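Local coordinates for protein NAD(P)H-flavin oxidoreductase (Staphylococcus epidermidis ATCC 12228, PDB 3GBH) that probably uses bound flavin mononucleotide to pass electrons from NADH or NADPH to an acceptor, as a homo-oligomeric member of the nitroreductase family, at residues 61-64 and 65-69; 98-101 and 102-106; 147-150 and 151-155; 166-169 and 170-173. All coordinates share one frame; numbering follows the deposited sequence.

Interaction 1: 61-64 and 65-69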
ATOM      1  N   SER B  61     -43.753   8.818  14.905  1.00 23.44           N
ATOM      2  CA  SER B  61     -44.835   9.376  15.734  1.00 24.31           C
ATOM      3  C   SER B  61     -45.033   8.580  17.013  1.00 23.82           C
ATOM      4  O   SER B  61     -44.808   7.380  17.022  1.00 24.95           O
ATOM      5  CB  SER B  61     -46.162   9.418  14.968  1.00 23.72           C
ATOM      6  OG  SER B  61     -46.694   8.121  14.844  1.00 26.08           O
ATOM      7  N   ASP B  62     -45.452   9.248  18.081  1.00 24.61           N
ATOM      8  CA  ASP B  62     -45.757   8.568  19.346  1.00 24.59           C
ATOM      9  C   ASP B  62     -46.847   7.532  19.084  1.00 23.64           C
ATOM     10  O   ASP B  62     -46.806   6.414  19.586  1.00 22.37           O
ATOM     11  CB  ASP B  62     -46.285   9.541  20.388  1.00 25.11           C
ATOM     12  CG  ASP B  62     -45.218  10.452  20.988  1.00 28.36           C
ATOM     13  OD1 ASP B  62     -44.006  10.232  20.794  1.00 28.62           O
ATOM     14  OD2 ASP B  62     -45.630  11.384  21.708  1.00 30.28           O
ATOM     15  N   GLU B  63     -47.836   7.942  18.297  1.00 23.21           N
ATOM     16  CA  GLU B  63     -48.967   7.085  17.953  1.00 24.00           C
ATOM     17  C   GLU B  63     -48.533   5.752  17.283  1.00 23.04           C
ATOM     18  O   GLU B  63     -48.941   4.683  17.748  1.00 21.74           O
ATOM     19  CB  GLU B  63     -49.915   7.890  17.070  1.00 24.04           C
ATOM     20  CG  GLU B  63     -51.237   7.273  16.795  1.00 28.51           C
ATOM     21  CD  GLU B  63     -51.966   7.997  15.658  1.00 28.15           C
ATOM     22  OE1 GLU B  63     -52.044   9.248  15.694  1.00 36.06           O
ATOM     23  OE2 GLU B  63     -52.463   7.313  14.734  1.00 34.11           O
HETATM   24  N   MSE B  64     -47.690   5.803  16.238  1.00 21.43           N
HETATM   25  CA  MSE B  64     -47.261   4.574  15.536  1.00 22.59           C
HETATM   26  C   MSE B  64     -46.262   3.731  16.357  1.00 22.71           C
HETATM   27  O   MSE B  64     -46.287   2.510  16.317  1.00 21.35           O
HETATM   28  CB  MSE B  64     -46.649   4.894  14.167  1.00 22.86           C
HETATM   29  CG  MSE B  64     -46.464   3.653  13.230  1.00 22.39           C
HETATM   30 SE   MSE B  64     -48.132   2.619  12.906  0.75 29.20          SE
HETATM   31  CE  MSE B  64     -48.979   3.715  11.533  1.00 27.41           C
ATOM     32  N   LYS B  65     -45.406   4.394  17.122  1.00 23.10           N
ATOM     33  CA  LYS B  65     -44.555   3.694  18.075  1.00 23.34           C
ATOM     34  C   LYS B  65     -45.384   2.886  19.066  1.00 23.34           C
ATOM     35  O   LYS B  65     -45.076   1.729  19.356  1.00 22.80           O
ATOM     36  CB  LYS B  65     -43.678   4.694  18.820  1.00 23.82           C
ATOM     37  CG  LYS B  65     -42.499   5.186  17.992  1.00 21.39           C
ATOM     38  CD  LYS B  65     -41.543   5.964  18.855  1.00 23.92           C
ATOM     39  CE  LYS B  65     -40.171   6.121  18.225  1.00 21.87           C
ATOM     40  NZ  LYS B  65     -39.260   6.574  19.273  1.00 22.98           N
ATOM     41  N   GLU B  66     -46.436   3.497  19.596  1.00 22.42           N
ATOM     42  CA  GLU B  66     -47.314   2.789  20.501  1.00 23.11           C
ATOM     43  C   GLU B  66     -47.986   1.597  19.827  1.00 23.24           C
ATOM     44  O   GLU B  66     -48.128   0.530  20.442  1.00 22.44           O
ATOM     45  CB  GLU B  66     -48.387   3.720  21.037  1.00 23.67           C
ATOM     46  CG  GLU B  66     -49.327   3.060  22.018  1.00 27.86           C
ATOM     47  CD  GLU B  66     -48.635   2.510  23.245  1.00 34.11           C
ATOM     48  OE1 GLU B  66     -47.633   3.106  23.686  1.00 35.07           O
ATOM     49  OE2 GLU B  66     -49.128   1.489  23.781  1.00 38.85           O
ATOM     50  N   LYS B  67     -48.404   1.781  18.571  1.00 23.45           N
ATOM     51  CA  LYS B  67     -49.037   0.703  17.820  1.00 23.92           C
ATOM     52  C   LYS B  67     -48.112  -0.457  17.568  1.00 22.37           C
ATOM     53  O   LYS B  67     -48.553  -1.598  17.572  1.00 22.05           O
ATOM     54  CB  LYS B  67     -49.586   1.200  16.483  1.00 25.08           C
ATOM     55  CG  LYS B  67     -50.855   2.016  16.632  1.00 28.04           C
ATOM     56  CD  LYS B  67     -51.314   2.494  15.251  1.00 33.52           C
ATOM     57  CE  LYS B  67     -52.706   3.085  15.280  1.00 39.30           C
ATOM     58  NZ  LYS B  67     -53.004   3.808  13.999  1.00 45.79           N
ATOM     59  N   VAL B  68     -46.833  -0.182  17.330  1.00 21.62           N
ATOM     60  CA  VAL B  68     -45.899  -1.279  17.059  1.00 22.25           C
ATOM     61  C   VAL B  68     -45.161  -1.764  18.320  1.00 24.12           C
ATOM     62  O   VAL B  68     -44.321  -2.661  18.232  1.00 24.49           O
ATOM     63  CB  VAL B  68     -44.887  -0.922  15.987  1.00 21.89           C
ATOM     64  CG1 VAL B  68     -45.586  -0.401  14.734  1.00 23.58           C
ATOM     65  CG2 VAL B  68     -43.878   0.071  16.508  1.00 22.41           C
ATOM     66  N   LYS B  69     -45.497  -1.213  19.489  1.00 23.03           N
ATOM     67  CA  LYS B  69     -44.692  -1.444  20.680  1.00 24.90           C
ATOM     68  C   LYS B  69     -44.617  -2.939  21.008  1.00 24.48           C
ATOM     69  O   LYS B  69     -43.534  -3.475  21.158  1.00 24.40           O
ATOM     70  CB  LYS B  69     -45.253  -0.647  21.860  1.00 26.08           C
ATOM     71  CG  LYS B  69     -44.429  -0.696  23.158  1.00 28.29           C
ATOM     72  CD  LYS B  69     -45.237  -0.099  24.337  1.00 28.58           C
TER
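Met-64 and Val-68, one turn apart, form the closely packed side of this short helix. The amide N of Val-68 donates to Met-64 O at 2.9 Å, while CG1 and CG2 of Val-68 straddle that carbonyl. The Met-64 chain folds at chi2 and chi3, which turns SE forward along the helix, to 4.0 Å from CD of Lys-67. Ser-61 is the N-cap of helix 62-68: its OG accepts from Met-64 N at 2.9 Å with an N-H...O angle of 163°, and its carbonyl O takes the first i to i+4 bond, from Lys-65 N at 3.0 Å. OG of Ser-61 is also bonded to Leu-213 O of the second subunit, so the cap is shared with the subunit interface. The extended Lys-65 chain brings CG to 3.3 Å from Ser-61 O and delivers NZ to the carbonyls of Leu-79 and Ser-82.

The solvent side is looser. Glu-63 and Lys-67 run side by side in the same direction as two exposed, extended chains, and their salt bridge is long, OE2 of Glu-63 to NZ of Lys-67 measuring 3.6 Å. Their backbones are joined in the regular way, Lys-67 N donating to Glu-63 O.

Interaction 2: 98-101 and 102-106. With CA (calcium ion), chain N.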
ATOM      1  N   ALA B  98     -41.162  -0.949 -12.918  1.00 25.01           N
ATOM      2  CA  ALA B  98     -40.182  -1.089 -14.000  1.00 24.49           C
ATOM      3  C   ALA B  98     -40.336   0.005 -15.062  1.00 24.85           C
ATOM      4  O   ALA B  98     -39.354   0.619 -15.470  1.00 24.34           O
ATOM      5  CB  ALA B  98     -40.297  -2.468 -14.643  1.00 24.41           C
ATOM      6  N   GLU B  99     -41.566   0.265 -15.491  1.00 25.84           N
ATOM      7  CA  GLU B  99     -41.795   1.248 -16.542  1.00 26.02           C
ATOM      8  C   GLU B  99     -41.317   2.616 -16.070  1.00 26.00           C
ATOM      9  O   GLU B  99     -40.661   3.336 -16.812  1.00 23.49           O
ATOM     10  CB  GLU B  99     -43.260   1.269 -16.986  1.00 28.07           C
ATOM     11  CG  GLU B  99     -43.710   0.007 -17.798  1.00 33.20           C
ATOM     12  CD  GLU B  99     -43.060  -0.085 -19.198  1.00 41.83           C
ATOM     13  OE1 GLU B  99     -42.406   0.913 -19.636  1.00 39.02           O
ATOM     14  OE2 GLU B  99     -43.220  -1.153 -19.858  1.00 41.53           O
ATOM     15  N   GLN B 100     -41.591   2.935 -14.804  1.00 26.29           N
ATOM     16  CA  GLN B 100     -41.178   4.218 -14.220  1.00 26.48           C
ATOM     17  C   GLN B 100     -39.678   4.372 -14.172  1.00 25.57           C
ATOM     18  O   GLN B 100     -39.147   5.394 -14.611  1.00 24.73           O
ATOM     19  CB  GLN B 100     -41.716   4.359 -12.789  1.00 26.34           C
ATOM     20  CG  GLN B 100     -41.402   5.700 -12.169  1.00 26.93           C
ATOM     21  CD  GLN B 100     -41.785   5.786 -10.704  1.00 29.54           C
ATOM     22  OE1 GLN B 100     -42.420   4.877 -10.149  1.00 31.60           O
ATOM     23  NE2 GLN B 100     -41.387   6.894 -10.060  1.00 27.91           N
ATOM     24  N   ILE B 101     -39.008   3.357 -13.611  1.00 23.90           N
ATOM     25  CA  ILE B 101     -37.571   3.360 -13.397  1.00 24.29           C
ATOM     26  C   ILE B 101     -36.836   3.445 -14.726  1.00 24.86           C
ATOM     27  O   ILE B 101     -35.960   4.318 -14.952  1.00 26.47           O
ATOM     28  CB  ILE B 101     -37.129   2.050 -12.615  1.00 24.26           C
ATOM     29  CG1 ILE B 101     -37.645   2.085 -11.169  1.00 23.58           C
ATOM     30  CG2 ILE B 101     -35.612   1.892 -12.549  1.00 23.39           C
ATOM     31  CD1 ILE B 101     -37.496   0.732 -10.423  1.00 24.24           C
ATOM     32  N   TYR B 102     -37.195   2.537 -15.622  1.00 24.21           N
ATOM     33  CA  TYR B 102     -36.506   2.457 -16.898  1.00 22.97           C
ATOM     34  C   TYR B 102     -36.879   3.649 -17.759  1.00 21.56           C
ATOM     35  O   TYR B 102     -36.032   4.183 -18.478  1.00 21.67           O
ATOM     36  CB  TYR B 102     -36.763   1.117 -17.566  1.00 23.09           C
ATOM     37  CG  TYR B 102     -35.944  -0.008 -16.925  1.00 23.93           C
ATOM     38  CD1 TYR B 102     -36.137  -0.396 -15.597  1.00 26.43           C
ATOM     39  CD2 TYR B 102     -34.971  -0.653 -17.645  1.00 23.02           C
ATOM     40  CE1 TYR B 102     -35.359  -1.436 -15.015  1.00 24.95           C
ATOM     41  CE2 TYR B 102     -34.209  -1.670 -17.097  1.00 26.21           C
ATOM     42  CZ  TYR B 102     -34.395  -2.061 -15.796  1.00 25.69           C
ATOM     43  OH  TYR B 102     -33.598  -3.065 -15.289  1.00 26.92           O
ATOM     44  N   GLY B 103     -38.113   4.108 -17.628  1.00 22.33           N
ATOM     45  CA  GLY B 103     -38.560   5.343 -18.275  1.00 22.68           C
ATOM     46  C   GLY B 103     -37.712   6.541 -17.851  1.00 22.86           C
ATOM     47  O   GLY B 103     -37.328   7.374 -18.678  1.00 22.37           O
ATOM     48  N   ASP B 104     -37.423   6.625 -16.553  1.00 24.14           N
ATOM     49  CA  ASP B 104     -36.540   7.671 -15.996  1.00 24.43           C
ATOM     50  C   ASP B 104     -35.141   7.605 -16.582  1.00 23.59           C
ATOM     51  O   ASP B 104     -34.516   8.635 -16.841  1.00 24.50           O
ATOM     52  CB  ASP B 104     -36.470   7.571 -14.454  1.00 25.53           C
ATOM     53  CG  ASP B 104     -37.755   8.063 -13.751  1.00 29.34           C
ATOM     54  OD1 ASP B 104     -38.712   8.497 -14.430  1.00 28.66           O
ATOM     55  OD2 ASP B 104     -37.815   7.994 -12.498  1.00 29.81           O
ATOM     56  N   ALA B 105     -34.649   6.400 -16.841  1.00 23.46           N
ATOM     57  CA  ALA B 105     -33.352   6.245 -17.476  1.00 23.43           C
ATOM     58  C   ALA B 105     -33.320   6.821 -18.900  1.00 23.61           C
ATOM     59  O   ALA B 105     -32.288   7.352 -19.354  1.00 26.30           O
ATOM     60  CB  ALA B 105     -32.934   4.766 -17.500  1.00 22.84           C
ATOM     61  N   VAL B 106     -34.427   6.660 -19.632  1.00 22.11           N
ATOM     62  CA  VAL B 106     -34.542   7.216 -20.973  1.00 20.05           C
ATOM     63  C   VAL B 106     -34.589   8.752 -20.905  1.00 20.12           C
ATOM     64  O   VAL B 106     -33.882   9.429 -21.651  1.00 21.32           O
ATOM     65  CB  VAL B 106     -35.790   6.631 -21.724  1.00 18.94           C
ATOM     66  CG1 VAL B 106     -35.939   7.249 -23.094  1.00 17.58           C
ATOM     67  CG2 VAL B 106     -35.683   5.068 -21.837  1.00 20.11           C
TER
HETATM   68 CA    CA N 218     -40.457   9.599 -15.528  1.00 28.17          CA
HETATM   69  O   HOH W   1     -40.693   7.200 -16.036  1.00 21.08           O
HETATM   70  O   HOH W   2     -41.417   9.333 -13.553  1.00 27.02           O
HETATM   71  O   HOH W   3     -41.792  12.103 -15.086  1.00 40.03           O
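Ile-101 and Tyr-102 are adjacent on helix 98-107, and their side chains slant across one another: CG2 of Ile-101 comes to 3.8 Å from CD1 of Tyr-102. This is one turn of a regular alpha-helix in a protein of the nitroreductase family, with each i to i+4 backbone bond from Ala-98 to Ile-101 in place. With its CG opposite the carbonyl carbon (chi1 -76°), the tyrosine swings back toward the preceding turn, and its CD1 lies 3.4 Å from Ala-98 O, the same carbonyl that accepts from Tyr-102 N at 2.9 Å. The ring extends past this turn toward Ile-123 of helix 113-128, and its OH is hydrogen-bonded to Val-49 O, which fixes the far end of the side chain.

Asp-104 and Gln-100 leave the helix on another side. The Gln-100 chain is extended, and its NE2 bonds to Asp-208 of the second subunit; Leu-204 of that subunit packs on both Gln-100 and Ile-101. Asp-104 has a similar chi1 to Tyr-102, -74°, and this brings its carboxylate back over the preceding turn, beside Gln-100 O. OD1 of Asp-104 and Gln-100 O, both acceptors, do not bond to each other: Gln-100 O takes Asp-104 N at 2.9 Å and a water, while OD1 is turned to the calcium ion. Glu-107 supplies a further ligand. The ion and water 1 link the two oxygens, the water donating to Gln-100 O at 2.8 Å while its oxygen stands 2.5 Å from calcium; Asp-104 OD1 binds the ion at 2.3 Å.

Interaction 3: 147-150 and 151-155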
ATOM      1  N   ALA B 147     -29.844  -1.285   3.364  1.00 22.93           N
ATOM      2  CA  ALA B 147     -29.772  -1.122   4.824  1.00 23.81           C
ATOM      3  C   ALA B 147     -28.341  -0.878   5.349  1.00 24.67           C
ATOM      4  O   ALA B 147     -28.135   0.008   6.215  1.00 24.11           O
ATOM      5  CB  ALA B 147     -30.401  -2.321   5.540  1.00 23.52           C
HETATM    6  N   MSE B 148     -27.350  -1.613   4.814  1.00 23.37           N
HETATM    7  CA  MSE B 148     -25.971  -1.418   5.263  1.00 23.32           C
HETATM    8  C   MSE B 148     -25.523  -0.009   4.899  1.00 23.71           C
HETATM    9  O   MSE B 148     -24.955   0.706   5.704  1.00 23.89           O
HETATM   10  CB  MSE B 148     -25.030  -2.435   4.609  1.00 24.19           C
HETATM   11  CG  MSE B 148     -23.613  -2.341   5.128  1.00 22.50           C
HETATM   12 SE   MSE B 148     -23.440  -3.092   6.928  0.75 24.85          SE
HETATM   13  CE  MSE B 148     -23.124  -1.441   7.938  1.00 21.70           C
ATOM     14  N   GLN B 149     -25.758   0.390   3.659  1.00 23.59           N
ATOM     15  CA  GLN B 149     -25.380   1.710   3.242  1.00 24.19           C
ATOM     16  C   GLN B 149     -26.136   2.786   4.053  1.00 23.68           C
ATOM     17  O   GLN B 149     -25.565   3.816   4.374  1.00 24.04           O
ATOM     18  CB  GLN B 149     -25.537   1.853   1.732  1.00 25.47           C
ATOM     19  CG  GLN B 149     -24.985   3.120   1.154  1.00 28.27           C
ATOM     20  CD  GLN B 149     -24.658   2.975  -0.323  1.00 31.81           C
ATOM     21  OE1 GLN B 149     -23.805   2.191  -0.700  1.00 25.29           O
ATOM     22  NE2 GLN B 149     -25.346   3.748  -1.164  1.00 28.39           N
ATOM     23  N   LEU B 150     -27.391   2.533   4.430  1.00 22.67           N
ATOM     24  CA  LEU B 150     -28.127   3.475   5.305  1.00 23.04           C
ATOM     25  C   LEU B 150     -27.449   3.624   6.675  1.00 23.92           C
ATOM     26  O   LEU B 150     -27.283   4.734   7.180  1.00 21.36           O
ATOM     27  CB  LEU B 150     -29.569   2.998   5.486  1.00 24.22           C
ATOM     28  CG  LEU B 150     -30.562   4.022   6.019  1.00 28.74           C
ATOM     29  CD1 LEU B 150     -31.967   3.633   5.536  1.00 30.39           C
ATOM     30  CD2 LEU B 150     -30.452   4.165   7.536  1.00 29.30           C
HETATM   31  N   MSE B 151     -27.031   2.509   7.261  1.00 22.90           N
HETATM   32  CA  MSE B 151     -26.359   2.548   8.568  1.00 23.60           C
HETATM   33  C   MSE B 151     -25.021   3.281   8.530  1.00 22.49           C
HETATM   34  O   MSE B 151     -24.700   4.048   9.443  1.00 21.29           O
HETATM   35  CB  MSE B 151     -26.207   1.137   9.125  1.00 23.62           C
HETATM   36  CG  MSE B 151     -27.536   0.475   9.469  1.00 22.78           C
HETATM   37 SE   MSE B 151     -27.247  -1.165  10.495  0.75 24.77          SE
HETATM   38  CE  MSE B 151     -27.124  -2.402   8.974  1.00 23.35           C
ATOM     39  N   LEU B 152     -24.262   3.093   7.452  1.00 22.52           N
ATOM     40  CA  LEU B 152     -22.997   3.804   7.290  1.00 22.96           C
ATOM     41  C   LEU B 152     -23.227   5.302   7.106  1.00 22.28           C
ATOM     42  O   LEU B 152     -22.583   6.131   7.757  1.00 22.04           O
ATOM     43  CB  LEU B 152     -22.162   3.207   6.134  1.00 21.50           C
ATOM     44  CG  LEU B 152     -21.682   1.786   6.451  1.00 21.25           C
ATOM     45  CD1 LEU B 152     -21.145   1.056   5.207  1.00 20.56           C
ATOM     46  CD2 LEU B 152     -20.658   1.800   7.542  1.00 20.45           C
ATOM     47  N   THR B 153     -24.173   5.651   6.248  1.00 22.68           N
ATOM     48  CA  THR B 153     -24.489   7.070   5.996  1.00 22.61           C
ATOM     49  C   THR B 153     -25.016   7.741   7.247  1.00 22.21           C
ATOM     50  O   THR B 153     -24.650   8.872   7.554  1.00 21.30           O
ATOM     51  CB  THR B 153     -25.507   7.261   4.829  1.00 22.85           C
ATOM     52  OG1 THR B 153     -25.000   6.592   3.674  1.00 27.39           O
ATOM     53  CG2 THR B 153     -25.662   8.772   4.515  1.00 22.18           C
ATOM     54  N   ALA B 154     -25.859   7.029   7.995  1.00 21.86           N
ATOM     55  CA  ALA B 154     -26.360   7.567   9.265  1.00 21.82           C
ATOM     56  C   ALA B 154     -25.176   7.904  10.181  1.00 22.16           C
ATOM     57  O   ALA B 154     -25.086   9.021  10.762  1.00 20.34           O
ATOM     58  CB  ALA B 154     -27.321   6.556   9.933  1.00 19.42           C
ATOM     59  N   LYS B 155     -24.225   6.977  10.260  1.00 21.13           N
ATOM     60  CA  LYS B 155     -23.025   7.207  11.073  1.00 21.58           C
ATOM     61  C   LYS B 155     -22.190   8.385  10.565  1.00 21.32           C
ATOM     62  O   LYS B 155     -21.630   9.148  11.360  1.00 20.84           O
ATOM     63  CB  LYS B 155     -22.183   5.949  11.162  1.00 24.22           C
ATOM     64  CG  LYS B 155     -21.015   6.038  12.123  1.00 26.87           C
ATOM     65  CD  LYS B 155     -21.440   5.834  13.550  1.00 26.60           C
ATOM     66  CE  LYS B 155     -20.710   6.739  14.504  1.00 29.32           C
ATOM     67  NZ  LYS B 155     -21.568   7.881  14.816  1.00 32.95           N
TER
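Met-148 reaches along helix 132-156 to Leu-152, one turn on. From CB, its CG departs on the side away from the backbone N (chi1 -175°) and comes 4.2 Å from CD1 of Leu-152. Past CG comes SE, the selenium of this selenomethionine; the chain bends about CB-CG and again about CG-SE, and this sends CE back to the helix. At the tip, CE lies 3.8 Å from CG of Leu-152, and also approaches CD2 of Leu-152 and CB of Met-151. The two side chains cross at a slant, with the methyl against the branch point of the leucine.

In the backbone of the same pair Leu-152 N donates to Met-148 O at 3.0 Å. The next carbonyl carries two donors: Gln-149 O is gripped by Thr-153 N at 3.0 Å and by Thr-153 OG1 at 2.9 Å, which arrive from opposite faces of its plane. Thr-153 OG1 stands beside its own backbone N (chi1 -54°), the placement that lets a buried hydroxyl turn back on the helix carbonyl four residues earlier and satisfy its proton there. Elsewhere on the turn, CG of Met-151 lies 3.3 Å from Ala-147 O, which accepts the backbone bond of the same residue.

The helix is buried on several sides. Ala-147, Met-151 and Ala-154 pack on strand 183-192, Met-151 and Ala-154 also on strand 160-164, and Leu-152 on Val-14 of helix 11-17. Met-148 and Gln-149 meet Gln-149 and Met-148 of the second subunit, placing this turn at the dimer contact between equivalent helices.

Interaction 4: 166-169 and 170-173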
ATOM      1  N   GLY B 166     -35.468  -8.972  15.681  1.00 25.80           N
ATOM      2  CA  GLY B 166     -36.325  -9.482  16.722  1.00 25.52           C
ATOM      3  C   GLY B 166     -37.620  -8.727  16.881  1.00 25.86           C
ATOM      4  O   GLY B 166     -37.883  -8.177  17.946  1.00 27.00           O
ATOM      5  N   PHE B 167     -38.430  -8.711  15.823  1.00 25.37           N
ATOM      6  CA  PHE B 167     -39.771  -8.152  15.888  1.00 24.46           C
ATOM      7  C   PHE B 167     -40.770  -9.101  15.221  1.00 25.04           C
ATOM      8  O   PHE B 167     -40.379 -10.024  14.503  1.00 24.88           O
ATOM      9  CB  PHE B 167     -39.821  -6.703  15.319  1.00 23.41           C
ATOM     10  CG  PHE B 167     -39.472  -6.574  13.861  1.00 24.50           C
ATOM     11  CD1 PHE B 167     -38.162  -6.651  13.429  1.00 22.29           C
ATOM     12  CD2 PHE B 167     -40.456  -6.311  12.922  1.00 25.81           C
ATOM     13  CE1 PHE B 167     -37.842  -6.503  12.093  1.00 26.57           C
ATOM     14  CE2 PHE B 167     -40.142  -6.174  11.611  1.00 26.37           C
ATOM     15  CZ  PHE B 167     -38.841  -6.274  11.184  1.00 25.70           C
ATOM     16  N   ASP B 168     -42.049  -8.862  15.476  1.00 24.59           N
ATOM     17  CA  ASP B 168     -43.142  -9.704  14.960  1.00 25.83           C
ATOM     18  C   ASP B 168     -43.379  -9.453  13.473  1.00 26.71           C
ATOM     19  O   ASP B 168     -44.215  -8.645  13.093  1.00 27.77           O
ATOM     20  CB  ASP B 168     -44.413  -9.452  15.777  1.00 26.18           C
ATOM     21  CG  ASP B 168     -45.580 -10.354  15.376  1.00 28.02           C
ATOM     22  OD1 ASP B 168     -45.438 -11.163  14.428  1.00 30.01           O
ATOM     23  OD2 ASP B 168     -46.650 -10.215  16.003  1.00 29.39           O
ATOM     24  N   LYS B 169     -42.649 -10.186  12.644  1.00 25.81           N
ATOM     25  CA  LYS B 169     -42.755 -10.076  11.194  1.00 26.33           C
ATOM     26  C   LYS B 169     -44.069 -10.596  10.611  1.00 26.12           C
ATOM     27  O   LYS B 169     -44.488 -10.176   9.530  1.00 26.54           O
ATOM     28  CB  LYS B 169     -41.582 -10.813  10.575  1.00 26.01           C
ATOM     29  CG  LYS B 169     -40.293 -10.019  10.771  1.00 26.92           C
ATOM     30  CD  LYS B 169     -39.091 -10.802  10.304  1.00 32.15           C
ATOM     31  CE  LYS B 169     -37.826 -10.029  10.550  1.00 33.67           C
ATOM     32  NZ  LYS B 169     -36.622 -10.868  10.392  1.00 37.53           N
ATOM     33  N   GLU B 170     -44.707 -11.513  11.316  1.00 25.02           N
ATOM     34  CA  GLU B 170     -46.001 -12.036  10.885  1.00 26.99           C
ATOM     35  C   GLU B 170     -47.094 -10.975  10.853  1.00 24.92           C
ATOM     36  O   GLU B 170     -48.003 -11.056  10.053  1.00 25.94           O
ATOM     37  CB  GLU B 170     -46.455 -13.158  11.809  1.00 28.23           C
ATOM     38  CG  GLU B 170     -45.568 -14.379  11.778  1.00 40.36           C
ATOM     39  CD  GLU B 170     -45.569 -15.079  10.429  1.00 51.38           C
ATOM     40  OE1 GLU B 170     -46.677 -15.424   9.946  1.00 58.31           O
ATOM     41  OE2 GLU B 170     -44.462 -15.279   9.858  1.00 57.50           O
ATOM     42  N   ASN B 171     -47.021 -10.005  11.751  1.00 23.27           N
ATOM     43  CA  ASN B 171     -48.112  -9.053  11.959  1.00 22.67           C
ATOM     44  C   ASN B 171     -47.737  -7.604  11.664  1.00 21.76           C
ATOM     45  O   ASN B 171     -48.607  -6.748  11.598  1.00 22.92           O
ATOM     46  CB  ASN B 171     -48.630  -9.173  13.372  1.00 22.37           C
ATOM     47  CG  ASN B 171     -49.241 -10.519  13.643  1.00 25.60           C
ATOM     48  OD1 ASN B 171     -50.214 -10.922  12.997  1.00 25.45           O
ATOM     49  ND2 ASN B 171     -48.675 -11.232  14.600  1.00 25.38           N
ATOM     50  N   ILE B 172     -46.463  -7.328  11.447  1.00 21.36           N
ATOM     51  CA  ILE B 172     -46.037  -5.932  11.378  1.00 22.78           C
ATOM     52  C   ILE B 172     -46.637  -5.153  10.194  1.00 23.90           C
ATOM     53  O   ILE B 172     -47.035  -3.983  10.357  1.00 25.17           O
ATOM     54  CB  ILE B 172     -44.482  -5.801  11.420  1.00 22.69           C
ATOM     55  CG1 ILE B 172     -44.078  -4.339  11.654  1.00 23.72           C
ATOM     56  CG2 ILE B 172     -43.853  -6.455  10.200  1.00 21.15           C
ATOM     57  CD1 ILE B 172     -44.561  -3.776  13.047  1.00 21.97           C
ATOM     58  N   ALA B 173     -46.716  -5.775   9.016  1.00 24.18           N
ATOM     59  CA  ALA B 173     -47.337  -5.110   7.842  1.00 24.83           C
ATOM     60  C   ALA B 173     -48.759  -4.672   8.140  1.00 25.24           C
ATOM     61  O   ALA B 173     -49.140  -3.521   7.894  1.00 24.40           O
ATOM     62  CB  ALA B 173     -47.313  -6.017   6.586  1.00 23.11           C
TER
HETATM   63  O   HOH W   4     -46.026  -8.573   7.999  1.00 16.51           O
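The loop after strand 160-164 makes an inverse gamma turn centred on Asp-168 before it enters helix 172-176, at the edge of the flavin pocket, to which Gly-166 belongs through a hydrogen bond from its N to FMN O4. The link across the turn is made by Asp-168 and Asn-171. ND2 of Asn-171 donates to OD2 of Asp-168 at 2.7 Å in a nearly straight bond, with an N-H...O angle of 176°. It arrives on the syn side of the carboxylate, somewhat out of its plane, while the oxygen lies in the plane of the amide; the two planes stand 88° apart. With CG trans to the backbone N (chi1 -176°), Asp-168 swings its carboxylate toward the residues that lead into the helix. There OD1 takes a weak bond from Asn-171 N at 3.3 Å. Asp-168 O receives two more weak bonds, from Asn-171 N and from Ile-172 N, so several modest contacts reinforce one strong one. Water 4 extends the turn by donating to Lys-169 O at 2.7 Å and accepting from Ala-173 N.

The apolar side is built by Phe-167 and Ile-172, which cross at about a right angle: CG2 of Ile-172 meets the ring edge at CE2 of Phe-167, 4.0 Å away. CG of Lys-169 lies above one ring face, offset toward its rim. Both Phe-167 and Ile-172 then rest on Ile-87 of strand 84-91 and Pro-185 of strand 183-192, which seats the loop and the start of helix 172-176 against the sheet.

In the fold
Interactions 1 and 4 are neighbours in space: their centres lie 14 Å apart, and CG1 of Val-68 packs against CD1 of Ile-172 at 3.9 Å, joining helix 62-68 to helix 172-176. The other pairs do not touch. Interaction 3 is about 11 Å from interaction 4 at the nearest atoms, and interaction 2 is about 15 Å from interaction 3. The chain lines two flavin sites; Tyr-102, Met-151 and Phe-167 each have a side chain about 6 Å from a bound flavin mononucleotide, while that of Val-68 is about 13 Å away. Gly-166 in interaction 4 belongs to a pocket itself. Interactions 1, 2 and 3 also meet the second subunit, whereas interaction 4 touches no other chain.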